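Local coordinates for protein predicted protease of the collagenase family (Methanopyrus kandleri, PDB 5D88) that probably acts as a peptidase of the U32 family, folding as a TIM barrel that pairs with a second copy and binds zinc between them, at residues T87-G90 with C91-S95; V118-D122 with P123-E127; S104-D107 with Y108-S111; V137-S140 with H141-V145. All blocks are in the same frame, centred on the assembly; numbering follows the deposited sequence.

Contact 1. Residues T87-G90 with C91-S95; sequences TCAG and CEHLS. With ZN (zinc ion), chain B.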
loop_
_atom_site.group_PDB
_atom_site.type_symbol
_atom_site.label_atom_id
_atom_site.label_comp_id
_atom_site.label_asym_id
_atom_site.label_seq_id
_atom_site.Cartn_x
_atom_site.Cartn_y
_atom_site.Cartn_z
ATOM N N THR A 87 5.212 -4.609 3.488
ATOM C CA THR A 87 4.866 -3.772 2.351
ATOM C C THR A 87 5.510 -2.402 2.419
ATOM O O THR A 87 5.359 -1.607 1.477
ATOM C CB THR A 87 3.343 -3.647 2.235
ATOM O OG1 THR A 87 2.767 -3.237 3.485
ATOM C CG2 THR A 87 2.765 -4.992 1.799
ATOM N N CYS A 88 6.230 -2.114 3.504
ATOM C CA CYS A 88 6.935 -0.854 3.686
ATOM C C CYS A 88 8.101 -1.089 4.632
ATOM O O CYS A 88 7.945 -1.763 5.652
ATOM C CB CYS A 88 6.022 0.243 4.248
ATOM S SG CYS A 88 6.795 1.879 4.199
ATOM N N ALA A 89 9.271 -0.565 4.259
ATOM C CA ALA A 89 10.447 -0.554 5.122
ATOM C C ALA A 89 10.886 0.871 5.443
ATOM O O ALA A 89 12.047 1.104 5.815
ATOM C CB ALA A 89 11.578 -1.340 4.466
ATOM N N GLY A 90 9.969 1.828 5.334
ATOM C CA GLY A 90 10.304 3.194 5.638
ATOM C C GLY A 90 11.361 3.690 4.687
ATOM O O GLY A 90 11.324 3.404 3.498
ATOM N N CYS A 91 12.329 4.431 5.232
ATOM C CA CYS A 91 13.421 5.018 4.473
ATOM C C CYS A 91 14.637 4.105 4.374
ATOM O O CYS A 91 15.714 4.564 3.989
ATOM C CB CYS A 91 13.831 6.352 5.098
ATOM S SG CYS A 91 12.682 7.732 4.718
ATOM N N GLU A 92 14.505 2.825 4.713
ATOM C CA GLU A 92 15.692 1.972 4.716
ATOM C C GLU A 92 16.391 1.969 3.358
ATOM O O GLU A 92 17.624 2.034 3.285
ATOM C CB GLU A 92 15.319 0.550 5.126
ATOM C CG GLU A 92 15.978 0.143 6.435
ATOM C CD GLU A 92 15.329 -1.070 7.085
ATOM O OE1 GLU A 92 14.987 -2.031 6.360
ATOM O OE2 GLU A 92 15.167 -1.060 8.327
ATOM N N HIS A 93 15.624 1.897 2.270
ATOM C CA HIS A 93 16.218 1.806 0.939
ATOM C C HIS A 93 16.940 3.090 0.542
ATOM O O HIS A 93 17.737 3.070 -0.402
ATOM C CB HIS A 93 15.130 1.458 -0.103
ATOM C CG HIS A 93 14.409 0.156 0.156
ATOM N ND1 HIS A 93 14.967 -0.879 0.878
ATOM C CD2 HIS A 93 13.166 -0.268 -0.204
ATOM C CE1 HIS A 93 14.106 -1.885 0.948
ATOM N NE2 HIS A 93 13.012 -1.548 0.286
ATOM N N LEU A 94 16.677 4.205 1.231
ATOM C CA LEU A 94 17.261 5.485 0.853
ATOM C C LEU A 94 18.658 5.704 1.413
ATOM O O LEU A 94 19.373 6.591 0.921
ATOM C CB LEU A 94 16.364 6.631 1.325
ATOM C CG LEU A 94 14.934 6.559 0.801
ATOM C CD1 LEU A 94 14.110 7.679 1.411
ATOM C CD2 LEU A 94 14.902 6.616 -0.723
ATOM N N SER A 95 19.049 4.957 2.437
ATOM C CA SER A 95 20.336 5.184 3.077
ATOM C C SER A 95 21.400 4.281 2.471
ATOM O O SER A 95 21.088 3.205 1.959
ATOM C CB SER A 95 20.244 4.912 4.577
ATOM O OG SER A 95 19.520 3.717 4.840
HETATM ZN ZN ZN B . 6.024 2.753 6.148
HETATM O O HOH W 1 12.915 1.805 2.177
#

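Contact 2. Residues V118-D122 with P123-E127; sequences VVVAD and PYLVE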
loop_
_atom_site.group_PDB
_atom_site.type_symbol
_atom_site.label_atom_id
_atom_site.label_comp_id
_atom_site.label_asym_id
_atom_site.label_seq_id
_atom_site.Cartn_x
_atom_site.Cartn_y
_atom_site.Cartn_z
ATOM N N VAL A 118 11.648 -17.731 0.365
ATOM C CA VAL A 118 11.258 -16.523 1.085
ATOM C C VAL A 118 10.018 -15.954 0.420
ATOM O O VAL A 118 9.960 -15.845 -0.814
ATOM C CB VAL A 118 12.374 -15.454 1.130
ATOM C CG1 VAL A 118 12.022 -14.404 2.163
ATOM C CG2 VAL A 118 13.723 -16.060 1.452
ATOM N N VAL A 119 9.027 -15.607 1.240
ATOM C CA VAL A 119 7.772 -15.020 0.798
ATOM C C VAL A 119 7.845 -13.532 1.095
ATOM O O VAL A 119 7.889 -13.126 2.259
ATOM C CB VAL A 119 6.566 -15.670 1.497
ATOM C CG1 VAL A 119 5.264 -15.092 0.956
ATOM C CG2 VAL A 119 6.590 -17.212 1.350
ATOM N N VAL A 120 7.867 -12.714 0.041
ATOM C CA VAL A 120 8.094 -11.281 0.161
ATOM C C VAL A 120 7.050 -10.541 -0.663
ATOM O O VAL A 120 6.441 -11.093 -1.573
ATOM C CB VAL A 120 9.510 -10.890 -0.309
ATOM C CG1 VAL A 120 10.552 -11.625 0.517
ATOM C CG2 VAL A 120 9.711 -11.177 -1.799
ATOM N N ALA A 121 6.891 -9.263 -0.364
ATOM C CA ALA A 121 6.070 -8.367 -1.163
ATOM C C ALA A 121 6.860 -7.302 -1.905
ATOM O O ALA A 121 6.485 -6.921 -3.010
ATOM C CB ALA A 121 5.044 -7.680 -0.278
ATOM N N ASP A 122 7.917 -6.778 -1.306
ATOM C CA ASP A 122 8.595 -5.617 -1.838
ATOM C C ASP A 122 9.299 -5.983 -3.136
ATOM O O ASP A 122 10.131 -6.894 -3.140
ATOM C CB ASP A 122 9.569 -5.125 -0.771
ATOM C CG ASP A 122 10.259 -3.795 -1.111
ATOM O OD1 ASP A 122 10.282 -3.363 -2.260
ATOM O OD2 ASP A 122 10.803 -3.174 -0.167
ATOM N N PRO A 123 8.981 -5.324 -4.250
ATOM C CA PRO A 123 9.643 -5.624 -5.527
ATOM C C PRO A 123 11.159 -5.548 -5.477
ATOM O O PRO A 123 11.867 -6.266 -6.207
ATOM C CB PRO A 123 9.085 -4.539 -6.457
ATOM C CG PRO A 123 7.901 -4.018 -5.845
ATOM C CD PRO A 123 7.970 -4.261 -4.378
ATOM N N TYR A 124 11.691 -4.662 -4.654
ATOM C CA TYR A 124 13.142 -4.561 -4.576
ATOM C C TYR A 124 13.738 -5.821 -3.957
ATOM O O TYR A 124 14.798 -6.292 -4.392
ATOM C CB TYR A 124 13.500 -3.308 -3.784
ATOM C CG TYR A 124 14.959 -3.021 -3.605
ATOM C CD1 TYR A 124 15.847 -3.058 -4.674
ATOM C CD2 TYR A 124 15.450 -2.657 -2.362
ATOM C CE1 TYR A 124 17.188 -2.741 -4.490
ATOM C CE2 TYR A 124 16.787 -2.360 -2.174
ATOM C CZ TYR A 124 17.641 -2.400 -3.240
ATOM O OH TYR A 124 18.960 -2.096 -3.041
ATOM N N LEU A 125 13.072 -6.376 -2.933
ATOM C CA LEU A 125 13.535 -7.627 -2.342
ATOM C C LEU A 125 13.447 -8.775 -3.331
ATOM O O LEU A 125 14.310 -9.658 -3.336
ATOM C CB LEU A 125 12.730 -7.973 -1.096
ATOM C CG LEU A 125 13.365 -7.548 0.202
ATOM C CD1 LEU A 125 13.552 -6.019 0.206
ATOM C CD2 LEU A 125 12.487 -8.039 1.320
ATOM N N VAL A 126 12.371 -8.826 -4.122
ATOM C CA VAL A 126 12.260 -9.849 -5.161
ATOM C C VAL A 126 13.499 -9.819 -6.035
ATOM O O VAL A 126 14.113 -10.851 -6.328
ATOM C CB VAL A 126 10.985 -9.627 -6.005
ATOM C CG1 VAL A 126 10.950 -10.574 -7.204
ATOM C CG2 VAL A 126 9.720 -9.818 -5.157
ATOM N N GLU A 127 13.869 -8.624 -6.477
ATOM C CA GLU A 127 14.982 -8.479 -7.405
ATOM C C GLU A 127 16.302 -8.905 -6.762
ATOM O O GLU A 127 17.103 -9.629 -7.373
ATOM C CB GLU A 127 15.028 -7.028 -7.888
ATOM C CG GLU A 127 15.858 -6.775 -9.106
ATOM C CD GLU A 127 15.657 -5.353 -9.604
ATOM O OE1 GLU A 127 15.644 -4.416 -8.768
ATOM O OE2 GLU A 127 15.479 -5.177 -10.818
#

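Contact 3. Residues S104-D107 with Y108-S111; sequences STLD and YLAS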
loop_
_atom_site.group_PDB
_atom_site.type_symbol
_atom_site.label_atom_id
_atom_site.label_comp_id
_atom_site.label_asym_id
_atom_site.label_seq_id
_atom_site.Cartn_x
_atom_site.Cartn_y
_atom_site.Cartn_z
ATOM N N SER A 104 22.578 -8.583 4.796
ATOM C CA SER A 104 22.782 -9.281 6.063
ATOM C C SER A 104 21.559 -10.104 6.441
ATOM O O SER A 104 21.684 -11.241 6.919
ATOM C CB SER A 104 23.093 -8.293 7.175
ATOM O OG SER A 104 23.491 -9.013 8.302
ATOM N N THR A 105 20.372 -9.530 6.266
ATOM C CA THR A 105 19.125 -10.240 6.555
ATOM C C THR A 105 18.960 -11.460 5.651
ATOM O O THR A 105 18.640 -12.558 6.120
ATOM C CB THR A 105 17.945 -9.276 6.405
ATOM O OG1 THR A 105 18.041 -8.261 7.405
ATOM C CG2 THR A 105 16.586 -9.987 6.578
ATOM N N LEU A 106 19.187 -11.293 4.347
ATOM C CA LEU A 106 19.025 -12.431 3.455
ATOM C C LEU A 106 20.077 -13.499 3.725
ATOM O O LEU A 106 19.775 -14.688 3.617
ATOM C CB LEU A 106 19.061 -11.970 2.003
ATOM C CG LEU A 106 17.981 -10.934 1.688
ATOM C CD1 LEU A 106 18.071 -10.496 0.255
ATOM C CD2 LEU A 106 16.605 -11.470 1.990
ATOM N N ASP A 107 21.302 -13.108 4.101
ATOM C CA ASP A 107 22.293 -14.102 4.504
ATOM C C ASP A 107 21.807 -14.900 5.698
ATOM O O ASP A 107 22.040 -16.111 5.789
ATOM C CB ASP A 107 23.614 -13.443 4.875
ATOM C CG ASP A 107 24.380 -12.935 3.693
ATOM O OD1 ASP A 107 24.016 -13.209 2.524
ATOM O OD2 ASP A 107 25.390 -12.256 3.971
ATOM N N TYR A 108 21.177 -14.227 6.647
ATOM C CA TYR A 108 20.627 -14.927 7.793
ATOM C C TYR A 108 19.620 -15.979 7.340
ATOM O O TYR A 108 19.694 -17.140 7.741
ATOM C CB TYR A 108 19.993 -13.918 8.740
ATOM C CG TYR A 108 19.156 -14.557 9.801
ATOM C CD1 TYR A 108 19.745 -15.285 10.826
ATOM C CD2 TYR A 108 17.779 -14.450 9.772
ATOM C CE1 TYR A 108 18.980 -15.884 11.801
ATOM C CE2 TYR A 108 16.995 -15.038 10.752
ATOM C CZ TYR A 108 17.604 -15.759 11.758
ATOM O OH TYR A 108 16.844 -16.359 12.725
ATOM N N LEU A 109 18.708 -15.601 6.450
ATOM C CA LEU A 109 17.718 -16.555 5.956
ATOM C C LEU A 109 18.378 -17.691 5.191
ATOM O O LEU A 109 18.049 -18.867 5.398
ATOM C CB LEU A 109 16.714 -15.833 5.065
ATOM C CG LEU A 109 15.921 -14.719 5.741
ATOM C CD1 LEU A 109 14.989 -14.110 4.716
ATOM C CD2 LEU A 109 15.128 -15.256 6.919
ATOM N N ALA A 110 19.312 -17.354 4.292
ATOM C CA ALA A 110 19.873 -18.335 3.368
ATOM C C ALA A 110 20.873 -19.261 4.044
ATOM O O ALA A 110 20.923 -20.456 3.732
ATOM C CB ALA A 110 20.548 -17.626 2.181
ATOM N N SER A 111 21.692 -18.732 4.956
ATOM C CA SER A 111 22.866 -19.451 5.434
ATOM C C SER A 111 22.812 -19.827 6.904
ATOM O O SER A 111 23.493 -20.780 7.304
ATOM C CB SER A 111 24.121 -18.612 5.189
ATOM O OG SER A 111 24.238 -18.347 3.806
HETATM O O HOH W 2 24.915 -15.937 2.263
#

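Contact 4. Residues V137-S140 with H141-V145; sequences VVVS and HTAAV. With ACT (acetate ion), chain C.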
loop_
_atom_site.group_PDB
_atom_site.type_symbol
_atom_site.label_atom_id
_atom_site.label_comp_id
_atom_site.label_asym_id
_atom_site.label_seq_id
_atom_site.Cartn_x
_atom_site.Cartn_y
_atom_site.Cartn_z
ATOM N N VAL A 137 11.779 -17.711 -4.655
ATOM C CA VAL A 137 11.275 -16.355 -4.449
ATOM C C VAL A 137 9.767 -16.372 -4.664
ATOM O O VAL A 137 9.291 -16.550 -5.792
ATOM C CB VAL A 137 11.956 -15.349 -5.382
ATOM C CG1 VAL A 137 11.454 -13.943 -5.111
ATOM C CG2 VAL A 137 13.459 -15.408 -5.227
ATOM N N VAL A 138 9.018 -16.201 -3.573
ATOM C CA VAL A 138 7.554 -16.262 -3.571
ATOM C C VAL A 138 7.026 -14.854 -3.329
ATOM O O VAL A 138 7.372 -14.218 -2.326
ATOM C CB VAL A 138 7.027 -17.210 -2.487
ATOM C CG1 VAL A 138 5.499 -17.298 -2.536
ATOM C CG2 VAL A 138 7.645 -18.573 -2.604
ATOM N N VAL A 139 6.178 -14.368 -4.228
ATOM C CA VAL A 139 5.503 -13.094 -4.009
ATOM C C VAL A 139 4.278 -13.334 -3.134
ATOM O O VAL A 139 3.372 -14.104 -3.491
ATOM C CB VAL A 139 5.109 -12.432 -5.327
ATOM C CG1 VAL A 139 4.366 -11.127 -5.049
ATOM C CG2 VAL A 139 6.353 -12.174 -6.183
ATOM N N SER A 140 4.246 -12.660 -1.995
ATOM C CA SER A 140 3.155 -12.776 -1.046
ATOM C C SER A 140 1.858 -12.221 -1.609
ATOM O O SER A 140 1.848 -11.303 -2.419
ATOM C CB SER A 140 3.495 -12.004 0.232
ATOM O OG SER A 140 2.510 -12.228 1.241
ATOM N N HIS A 141 0.740 -12.760 -1.111
ATOM C CA HIS A 141 -0.552 -12.154 -1.382
ATOM C C HIS A 141 -0.628 -10.711 -0.893
ATOM O O HIS A 141 -1.470 -9.959 -1.378
ATOM C CB HIS A 141 -1.660 -13.002 -0.747
ATOM C CG HIS A 141 -1.775 -12.829 0.726
ATOM N ND1 HIS A 141 -0.920 -13.444 1.614
ATOM C CD2 HIS A 141 -2.628 -12.087 1.469
ATOM C CE1 HIS A 141 -1.221 -13.065 2.840
ATOM N NE2 HIS A 141 -2.266 -12.258 2.783
ATOM N N THR A 142 0.239 -10.286 0.040
ATOM C CA THR A 142 0.167 -8.889 0.477
ATOM C C THR A 142 0.659 -7.905 -0.580
ATOM O O THR A 142 0.464 -6.696 -0.414
ATOM C CB THR A 142 0.967 -8.675 1.751
ATOM O OG1 THR A 142 2.339 -9.002 1.487
ATOM C CG2 THR A 142 0.400 -9.549 2.893
ATOM N N ALA A 143 1.282 -8.388 -1.655
ATOM C CA ALA A 143 1.613 -7.524 -2.775
ATOM C C ALA A 143 0.413 -7.236 -3.680
ATOM O O ALA A 143 0.529 -6.413 -4.601
ATOM C CB ALA A 143 2.737 -8.148 -3.596
ATOM N N ALA A 144 -0.706 -7.925 -3.467
ATOM C CA ALA A 144 -1.973 -7.645 -4.159
ATOM C C ALA A 144 -1.873 -7.820 -5.679
ATOM O O ALA A 144 -2.421 -7.029 -6.443
ATOM C CB ALA A 144 -2.482 -6.247 -3.821
ATOM N N VAL A 145 -1.215 -8.887 -6.122
ATOM C CA VAL A 145 -1.117 -9.182 -7.549
ATOM C C VAL A 145 -2.470 -9.707 -8.026
ATOM O O VAL A 145 -2.874 -10.822 -7.690
ATOM C CB VAL A 145 -0.002 -10.186 -7.850
ATOM C CG1 VAL A 145 -0.008 -10.533 -9.330
ATOM C CG2 VAL A 145 1.358 -9.610 -7.462
HETATM C C ACT C . -3.753 -11.299 5.864
HETATM O O ACT C . -4.132 -11.470 4.680
HETATM O OXT ACT C . -2.987 -10.329 6.066
HETATM C CH3 ACT C . -4.222 -12.191 6.981
HETATM O O HOH W 3 0.117 -10.911 -4.560
#

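Contact 1. Residues T87-G90 with C91-S95
A89 and E92 meet across a type II' beta turn, closed by a bond from E92 N to A89 O of 3.2 Å with an N-H...O angle of 161°. The E92 side chain stays close to the same carbonyl, with CB 3.4 Å from A89 O, and then carries OE1 alongside the methyl of A89, at 4.0 Å from its CB. G90 takes the first corner of the turn with the positive phi (63°) that this turn type requires, and a CB there would collide with the amide nitrogen of C91. One water ties the turn to the short 3-10 segment behind it, donating to G90 O at 2.6 Å and accepting from H93 N at 2.7 Å. Farther along, S95 OG donates to E92 O over 3.0 Å.

The turn also positions a metal ligand. C88 SG binds zinc at 2.3 Å, and G90 N donates to the same sulfur from 3.4 Å, a second-shell bond made with the sulfur anti to the C88 backbone nitrogen (chi1 -170°). H209 and, from the second subunit, C88 and H209 complete the site, so the zinc is shared across the dimer interface. H93 turns its NE2 to D122 and meets the ring of Y124 edge-to-face.

The whole loop bridges strand 79-83 and helix 98-113 near the surface. T87 bonds to N205 and S208 of helix 200-213, while E213 and L206 of the second subunit pack on C91 and L94.

Contact 2. Residues V118-D122 with P123-E127
An N-cap joins barrel strand to helix here: D122, just past strand 117-120, caps helix 123-132 of a beta-alpha-beta unit in the TIM barrel, and Y124 is the residue it holds. D122 OD1 accepts from Y124 N at 3.1 Å, with the donor coming from above the carboxylate plane, 47° out of it. The carboxylate is there because CG lies anti to the backbone nitrogen (chi1 -173°), which swings it over the opening turn of the helix. D122 works through its backbone too, its O accepting from V126 N at 3.1 Å in the first regular helical bond.

Both carboxylate oxygens have further partners, OD2 with H93 and OD1 with Y225 OH of the second subunit, so one side chain serves helix, loop and dimer. L125 CD1 lies beside the carboxylate, 4.0 Å from D122 OD2, the two side chains crossing at about a right angle. Were D122 an alanine, Y124 N would probably lose its capping acceptor, and H93 and Y225 of the second subunit the carboxylate they share.

Beneath the cap the chemistry is apolar. V120 uses both its branches against the helix: CG1 lies 4.2 Å from L125 CD2, and CG2 meets V126 CG2 at 3.6 Å.

Contact 3. Residues S104-D107 with Y108-S111
S104 to D107 pass their carbonyls in order to the amides of Y108 to S111 in four successive i to i+4 bonds, with a wider, pi-type turn at 108-111. Among them, L106 O takes A110 N at 2.8 Å. The bond from L109 N to T105 O is longer, at 3.1 Å.

The side chains lean on this backbone more than on one another. Y108 CB sits 3.2 Å from T105 O, an oxygen that also lies at the edge of the tyrosine ring, near its plane. Because CG is anti to the backbone nitrogen (chi1 168°), the ring leads away from S104-D107, and its hydroxyl bonds to E67 of helix 63-75. L109 bends over the same carbonyl, its CG 3.5 Å from T105 O. One turn apart, L106 CD2 and L109 CD1 touch at 4.1 Å, the single apolar side-chain pair of this stretch.

On the solvent-facing side the link is polar and looser. A water lies 2.9 Å from S111 OG and gives a weak bond to D107 OD1, whose stronger partner is the hydroxyl of Y133.

The segment illustrates how an amphipathic helix is divided in a barrel. L109 faces V118 of strand 117-120, whereas L106 packs on V128 and L129 of helix 123-132. T105, one turn before L109 and on much the same side, touches H51 and M84 in loops. The helix lies against strand 117-120 and helix 123-132, with one side-chain bond to helix 63-75.

Contact 4. Residues V137-S140 with H141-V145
The imidazole of H141 has T142 CG2 over one face, 3.8 Å above the plane and shifted toward the rim, while S140 OG approaches the ring obliquely. At its edge lies an acetate ion, probably from the crystallisation liquor: NE2 donates to acetate O at 2.8 Å with an N-H...O angle of 155°, and the acetate carbon is in the ring plane. L56 N, I193 N and R204 NH2 also bond the acetate, so these four donors line a spot that accepts an anion in the crystal. CG of H141 sits between its own backbone nitrogen and carbonyl carbon (chi1 76°), a tight position that carries the ring to this spot. With an alanine in place of H141, the acetate would probably lose one of its donors and T142 CG2 the ring it packs against.

S140 opens the 3-10 segment with an ST turn. Its OG takes the hydrogen of T142 N at 3.2 Å, almost perfectly straight at 177°, and also bonds to D85 OD2. S140 O accepts from A143 N at 3.1 Å, and a water donates to that oxygen at 2.8 Å while accepting from V145 N.

V139 adds an apolar contact: its CG1 meets A143 CB at 3.7 Å and V145 CG2 at 4.1 Å.

The loop leaves the C-terminal end of barrel strand 136-139 on its way to helix 148-157. F154 of that helix covers V139, A143 and V145, strand 161-163 backs V138, H141 and V145, and R204 of helix 200-213 touches H141 and T142.

Overall arrangement
Taken together, the four contacts show local geometry changing with depth in one barrel. Contacts 2 and 4 are buried and follow neighbouring strands, joined by backbone bonds such as V120 O with S140 N; each sets polar capping or turn bonds just past its strand beside apolar packing. Contact 1 lies at the surface, and its chemistry is that of a turn and a shared metal. It reaches contact 2 through H93 and contact 4 through T87 CG2 against T142 O. Contact 3, partly buried and away from the zinc, is bonded along a helix and touches contact 2 where L109 meets V118. The second subunit touches contacts 1, 2 and 4, but not contact 3.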